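Long-range contacts in putative pilus assembly-related protein (Burkholderia pseudomallei, PDB 4DAD), which is of unproven function but probably takes part in pilus assembly, and is represented here by its CheY-like receiver domain, the full-length protein possibly binding and hydrolysing ATP: residues A[22-27]-A[69-74]; A[31-36]-A[48-53]. One frame throughout, in Å; residues are numbered along the deposited sequence.

Contact 1: residues A[22-27]-A[69-74]; sequences NILVAS and DILMID
The parallel strand pair at the middle of a CheY-like receiver domain joins I23, L24, V25 and A26 to I70, L71, M72 and I73 in step. The axes of 22-26 and 70-74 approach to 4.6 Å and diverge by 18°, the modest twist of a parallel sheet. The ladder reaches from one strand to the other and back: L24 N donates to I70 O at 2.7 Å, L24 O takes M72 N, A26 N gives to M72 O, and A26 O receives D74 N. At the entry end the pattern forks, because N22 O accepts from both D69 N and I70 N. D69 then returns the grip: its OD2 takes N22 N at 2.9 Å in a nearly straight bond (175°) through the anti lone pair, while also forming a salt bridge with R145.

At the C-terminal ends of the strands the acid D74 is held by a serine. S27 OG, placed anti to its own backbone N, donates to D74 OD2 at 2.7 Å, again on the anti lone pair; D74 OD1 meets R32 in a salt bridge. D74 is the predicted phosphoacceptor of the domain, unmodified here; the two partners, one on each oxygen, would restrict rotation of its carboxylate.

Between these ends the packing is apolar on both faces. I23 and I70 lie side by side, and I23 CG2 also touches the CE of selenomethionine M72 at 3.9 Å, brought back by a bend at chi3 (-52°). On the face carrying L24, L71, A26 and I73, L71 CD1 reaches L24 CD2 at 3.9 Å and A26 CB at 4.1 Å. L135 of helix 128-140 covers I23 and M72, V40 of helix 30-43 also rests on I23, and strand 47-51 flanks 22-26 on its other edge.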
loop_
_atom_site.group_PDB
_atom_site.type_symbol
_atom_site.label_atom_id
_atom_site.label_comp_id
_atom_site.label_asym_id
_atom_site.label_seq_id
_atom_site.Cartn_x
_atom_site.Cartn_y
_atom_site.Cartn_z
ATOM N N ASN A 22 -8.644 11.583 -11.386
ATOM C CA ASN A 22 -9.944 10.959 -11.397
ATOM C C ASN A 22 -10.121 10.154 -10.135
ATOM O O ASN A 22 -9.387 9.195 -9.904
ATOM C CB ASN A 22 -10.089 10.091 -12.647
ATOM C CG ASN A 22 -10.144 10.897 -13.914
ATOM O OD1 ASN A 22 -10.486 12.085 -13.928
ATOM N ND2 ASN A 22 -9.825 10.259 -15.015
ATOM N N ILE A 23 -11.103 10.547 -9.328
ATOM C CA ILE A 23 -11.457 9.903 -8.061
ATOM C C ILE A 23 -12.829 9.228 -8.146
ATOM O O ILE A 23 -13.816 9.861 -8.501
ATOM C CB ILE A 23 -11.437 10.922 -6.870
ATOM C CG1 ILE A 23 -10.118 11.762 -6.863
ATOM C CG2 ILE A 23 -11.699 10.187 -5.515
ATOM C CD1 ILE A 23 -9.713 12.387 -5.565
ATOM N N LEU A 24 -12.888 7.949 -7.791
ATOM C CA LEU A 24 -14.140 7.201 -7.663
ATOM C C LEU A 24 -14.459 7.105 -6.172
ATOM O O LEU A 24 -13.613 6.640 -5.397
ATOM C CB LEU A 24 -14.039 5.827 -8.309
ATOM C CG LEU A 24 -15.292 4.920 -8.222
ATOM C CD1 LEU A 24 -16.503 5.527 -8.989
ATOM C CD2 LEU A 24 -14.966 3.532 -8.724
ATOM N N VAL A 25 -15.628 7.625 -5.765
ATOM C CA VAL A 25 -16.103 7.622 -4.361
ATOM C C VAL A 25 -17.193 6.548 -4.249
ATOM O O VAL A 25 -18.161 6.590 -4.998
ATOM C CB VAL A 25 -16.565 9.026 -3.838
ATOM C CG1 VAL A 25 -17.133 8.909 -2.430
ATOM C CG2 VAL A 25 -15.403 10.010 -3.821
ATOM N N ALA A 26 -17.009 5.558 -3.359
ATOM C CA ALA A 26 -17.931 4.427 -3.245
ATOM C C ALA A 26 -18.528 4.314 -1.873
ATOM O O ALA A 26 -17.780 4.187 -0.906
ATOM C CB ALA A 26 -17.198 3.129 -3.594
ATOM N N SER A 27 -19.880 4.317 -1.787
ATOM C CA SER A 27 -20.638 4.148 -0.524
ATOM C C SER A 27 -22.066 3.622 -0.779
ATOM O O SER A 27 -22.699 4.020 -1.736
ATOM C CB SER A 27 -20.698 5.445 0.280
ATOM O OG SER A 27 -21.452 5.242 1.468
ATOM N N ASP A 69 -7.814 7.042 -10.886
ATOM C CA ASP A 69 -6.526 7.089 -10.215
ATOM C C ASP A 69 -6.744 6.715 -8.761
ATOM O O ASP A 69 -5.928 6.005 -8.192
ATOM C CB ASP A 69 -5.906 8.490 -10.337
ATOM C CG ASP A 69 -5.694 8.949 -11.756
ATOM O OD1 ASP A 69 -4.809 8.380 -12.440
ATOM O OD2 ASP A 69 -6.394 9.901 -12.183
ATOM N N ILE A 70 -7.861 7.175 -8.168
ATOM C CA ILE A 70 -8.165 6.949 -6.751
ATOM C C ILE A 70 -9.574 6.367 -6.565
ATOM O O ILE A 70 -10.524 6.745 -7.246
ATOM C CB ILE A 70 -7.956 8.241 -5.921
ATOM C CG1 ILE A 70 -6.489 8.694 -5.977
ATOM C CG2 ILE A 70 -8.428 8.099 -4.452
ATOM C CD1 ILE A 70 -6.269 10.254 -5.633
ATOM N N LEU A 71 -9.667 5.417 -5.635
ATOM C CA LEU A 71 -10.883 4.776 -5.203
ATOM C C LEU A 71 -10.998 4.981 -3.712
ATOM O O LEU A 71 -10.216 4.437 -2.942
ATOM C CB LEU A 71 -10.906 3.283 -5.598
ATOM C CG LEU A 71 -11.980 2.388 -4.977
ATOM C CD1 LEU A 71 -13.375 2.940 -5.179
ATOM C CD2 LEU A 71 -11.879 0.986 -5.541
HETATM N N MSE A 72 -11.977 5.790 -3.309
HETATM C CA MSE A 72 -12.243 6.035 -1.902
HETATM C C MSE A 72 -13.450 5.202 -1.473
HETATM O O MSE A 72 -14.556 5.430 -1.967
HETATM C CB MSE A 72 -12.465 7.504 -1.681
HETATM C CG MSE A 72 -12.155 7.939 -0.282
HETATM SE SE MSE A 72 -12.256 9.865 -0.194
HETATM C CE MSE A 72 -11.066 10.281 -1.706
ATOM N N ILE A 73 -13.218 4.172 -0.636
ATOM C CA ILE A 73 -14.257 3.247 -0.203
ATOM C C ILE A 73 -14.736 3.587 1.206
ATOM O O ILE A 73 -13.928 3.669 2.127
ATOM C CB ILE A 73 -13.774 1.767 -0.297
ATOM C CG1 ILE A 73 -13.619 1.293 -1.744
ATOM C CG2 ILE A 73 -14.695 0.787 0.447
ATOM C CD1 ILE A 73 -12.528 0.133 -1.881
ATOM N N ASP A 74 -16.064 3.720 1.377
ATOM C CA ASP A 74 -16.666 3.880 2.692
ATOM C C ASP A 74 -16.737 2.463 3.338
ATOM O O ASP A 74 -17.413 1.571 2.809
ATOM C CB ASP A 74 -18.039 4.559 2.575
ATOM C CG ASP A 74 -18.875 4.601 3.841
ATOM O OD1 ASP A 74 -18.346 4.252 4.917
ATOM O OD2 ASP A 74 -20.058 5.002 3.760
#

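Contact 2: residues A[31-36]-A[48-53]; sequences SRLAHL and VTRTVG. With SO4 (sulfate ion), chain C.
L33 and R50 meet where helix 30-43 returns over strand 47-51, completing the beta-alpha-beta crossover that opens a receiver domain. Within this unit, 31-36 and 48-51 run in opposite directions (173°), their axes 9.1 Å apart, a gap bridged by side chains that reach backbone atoms as well as each other.

The apolar part rests on one leucine. L33 points toward the strand with CG anti to the backbone N (chi1 -180°), which carries both methyls down to its surface. CD2 lies 3.9 Å from R50 CB, and the two side chains pass each other at a slant. Past the end of the strand the same methyl is 3.9 Å from V52 CG1, so it sits between an arginine root and a valine branch. Its shortest approach is to the backbone: L33 CD2 stands 3.4 Å from T51 O, and CD1 keeps similar company with that oxygen at 3.5 Å. T51 CB points away from the helix, while the carbonyl oxygen of the same residue meets L33. L33 also packs on V25 of strand 22-26, so the helix rests on two strands.

The polar part belongs to R50, whose chain is extended from CG to NE and crosses the helix flank near A34. NH1 comes within 3.6 Å of A34 CA, a packing contact reached obliquely to the guanidinium plane. From there the group turns its edge to a sulfate ion, probably from the crystallisation liquor: R50 NH1 donates to O3 of the sulfate at 3.2 Å with a bent geometry (145°), and sulfate O1 lies in the guanidinium plane, also at the edge.

Where the strand ends, the chain turns locally in an ST turn: G53 N donates to T51 OG1 at 3.1 Å.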
loop_
_atom_site.group_PDB
_atom_site.type_symbol
_atom_site.label_atom_id
_atom_site.label_comp_id
_atom_site.label_asym_id
_atom_site.label_seq_id
_atom_site.Cartn_x
_atom_site.Cartn_y
_atom_site.Cartn_z
ATOM N N SER A 31 -26.680 9.392 1.479
ATOM C CA SER A 31 -26.312 10.576 2.238
ATOM C C SER A 31 -24.793 10.622 2.456
ATOM O O SER A 31 -24.205 11.672 2.194
ATOM C CB SER A 31 -27.074 10.631 3.554
ATOM O OG SER A 31 -27.058 11.942 4.087
ATOM N N ARG A 32 -24.150 9.485 2.839
ATOM C CA ARG A 32 -22.679 9.409 3.029
ATOM C C ARG A 32 -21.943 9.644 1.704
ATOM O O ARG A 32 -20.954 10.379 1.695
ATOM C CB ARG A 32 -22.212 8.063 3.630
ATOM C CG ARG A 32 -22.676 7.760 5.053
ATOM C CD ARG A 32 -21.478 7.567 5.956
ATOM N NE ARG A 32 -21.298 6.194 6.440
ATOM C CZ ARG A 32 -20.193 5.758 7.052
ATOM N NH1 ARG A 32 -19.145 6.562 7.205
ATOM N NH2 ARG A 32 -20.113 4.505 7.478
ATOM N N LEU A 33 -22.445 9.040 0.592
ATOM C CA LEU A 33 -21.854 9.170 -0.731
ATOM C C LEU A 33 -21.813 10.640 -1.142
ATOM O O LEU A 33 -20.733 11.165 -1.432
ATOM C CB LEU A 33 -22.602 8.307 -1.777
ATOM C CG LEU A 33 -22.081 8.338 -3.226
ATOM C CD1 LEU A 33 -20.655 7.850 -3.315
ATOM C CD2 LEU A 33 -22.920 7.465 -4.121
ATOM N N ALA A 34 -22.963 11.314 -1.088
ATOM C CA ALA A 34 -23.103 12.732 -1.445
ATOM C C ALA A 34 -22.178 13.614 -0.618
ATOM O O ALA A 34 -21.623 14.569 -1.162
ATOM C CB ALA A 34 -24.552 13.187 -1.265
ATOM N N HIS A 35 -22.028 13.295 0.691
ATOM C CA HIS A 35 -21.200 14.019 1.659
ATOM C C HIS A 35 -19.714 13.782 1.360
ATOM O O HIS A 35 -18.958 14.749 1.294
ATOM C CB HIS A 35 -21.564 13.606 3.090
ATOM C CG HIS A 35 -20.836 14.368 4.153
ATOM N ND1 HIS A 35 -21.188 15.666 4.484
ATOM C CD2 HIS A 35 -19.801 13.983 4.935
ATOM C CE1 HIS A 35 -20.358 16.023 5.450
ATOM N NE2 HIS A 35 -19.510 15.038 5.757
ATOM N N LEU A 36 -19.311 12.522 1.118
ATOM C CA LEU A 36 -17.934 12.210 0.747
ATOM C C LEU A 36 -17.515 12.939 -0.525
ATOM O O LEU A 36 -16.449 13.526 -0.545
ATOM C CB LEU A 36 -17.727 10.709 0.556
ATOM C CG LEU A 36 -17.475 9.842 1.784
ATOM C CD1 LEU A 36 -17.308 8.372 1.361
ATOM C CD2 LEU A 36 -16.195 10.266 2.511
ATOM N N VAL A 48 -14.509 13.981 -9.789
ATOM C CA VAL A 48 -15.139 13.022 -8.892
ATOM C C VAL A 48 -16.305 12.318 -9.564
ATOM O O VAL A 48 -17.191 12.971 -10.127
ATOM C CB VAL A 48 -15.576 13.694 -7.552
ATOM C CG1 VAL A 48 -16.108 12.665 -6.545
ATOM C CG2 VAL A 48 -14.426 14.465 -6.941
ATOM N N THR A 49 -16.302 10.963 -9.439
ATOM C CA THR A 49 -17.337 10.026 -9.887
ATOM C C THR A 49 -17.856 9.288 -8.645
ATOM O O THR A 49 -17.075 8.870 -7.801
ATOM C CB THR A 49 -16.778 9.073 -10.946
ATOM O OG1 THR A 49 -16.349 9.840 -12.059
ATOM C CG2 THR A 49 -17.785 8.053 -11.420
ATOM N N ARG A 50 -19.183 9.160 -8.545
ATOM C CA ARG A 50 -19.877 8.487 -7.465
ATOM C C ARG A 50 -20.390 7.120 -7.871
ATOM O O ARG A 50 -20.836 6.939 -9.001
ATOM C CB ARG A 50 -21.078 9.337 -7.053
ATOM C CG ARG A 50 -20.732 10.715 -6.543
ATOM C CD ARG A 50 -21.942 11.616 -6.640
ATOM N NE ARG A 50 -21.549 13.016 -6.505
ATOM C CZ ARG A 50 -22.127 13.888 -5.686
ATOM N NH1 ARG A 50 -23.151 13.521 -4.928
ATOM N NH2 ARG A 50 -21.687 15.135 -5.620
ATOM N N THR A 51 -20.391 6.170 -6.928
ATOM C CA THR A 51 -21.007 4.843 -7.091
ATOM C C THR A 51 -21.629 4.345 -5.751
ATOM O O THR A 51 -21.114 4.641 -4.678
ATOM C CB THR A 51 -20.058 3.804 -7.682
ATOM O OG1 THR A 51 -20.778 2.585 -7.827
ATOM C CG2 THR A 51 -18.851 3.551 -6.832
ATOM N N VAL A 52 -22.729 3.589 -5.838
ATOM C CA VAL A 52 -23.395 2.991 -4.687
ATOM C C VAL A 52 -22.964 1.540 -4.541
ATOM O O VAL A 52 -23.372 0.873 -3.581
ATOM C CB VAL A 52 -24.950 3.091 -4.690
ATOM C CG1 VAL A 52 -25.423 4.514 -4.428
ATOM C CG2 VAL A 52 -25.553 2.505 -5.963
ATOM N N GLY A 53 -22.209 1.050 -5.517
ATOM C CA GLY A 53 -21.758 -0.332 -5.539
ATOM C C GLY A 53 -20.788 -0.712 -4.444
ATOM O O GLY A 53 -20.176 0.146 -3.800
HETATM S S SO4 C . -25.105 17.025 -3.345
HETATM O O1 SO4 C . -23.675 17.212 -3.060
HETATM O O2 SO4 C . -25.596 18.141 -4.152
HETATM O O3 SO4 C . -25.320 15.785 -4.098
HETATM O O4 SO4 C . -25.827 16.974 -2.071
#

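In the fold
The two contacts sample a CheY-like alpha/beta domain from its centre to its edge. Contact 1 has its centre about 4 Å from the centre of the chain, contact 2 about 11 Å, and their own centres are about 8 Å apart. Along the chain contact 2 is nested within the loop that contact 1 closes. Strand 22-26 binds them: one edge serves 70-74, the other 47-51, the outermost strand on that side of the five-stranded parallel sheet, and helix 30-43 packs on 22-26 and 47-51. Through V25, touched by L33 and L36, the helix of contact 2 rests on the strand paired with 70-74, which carries the predicted phosphorylation site D74 at its end.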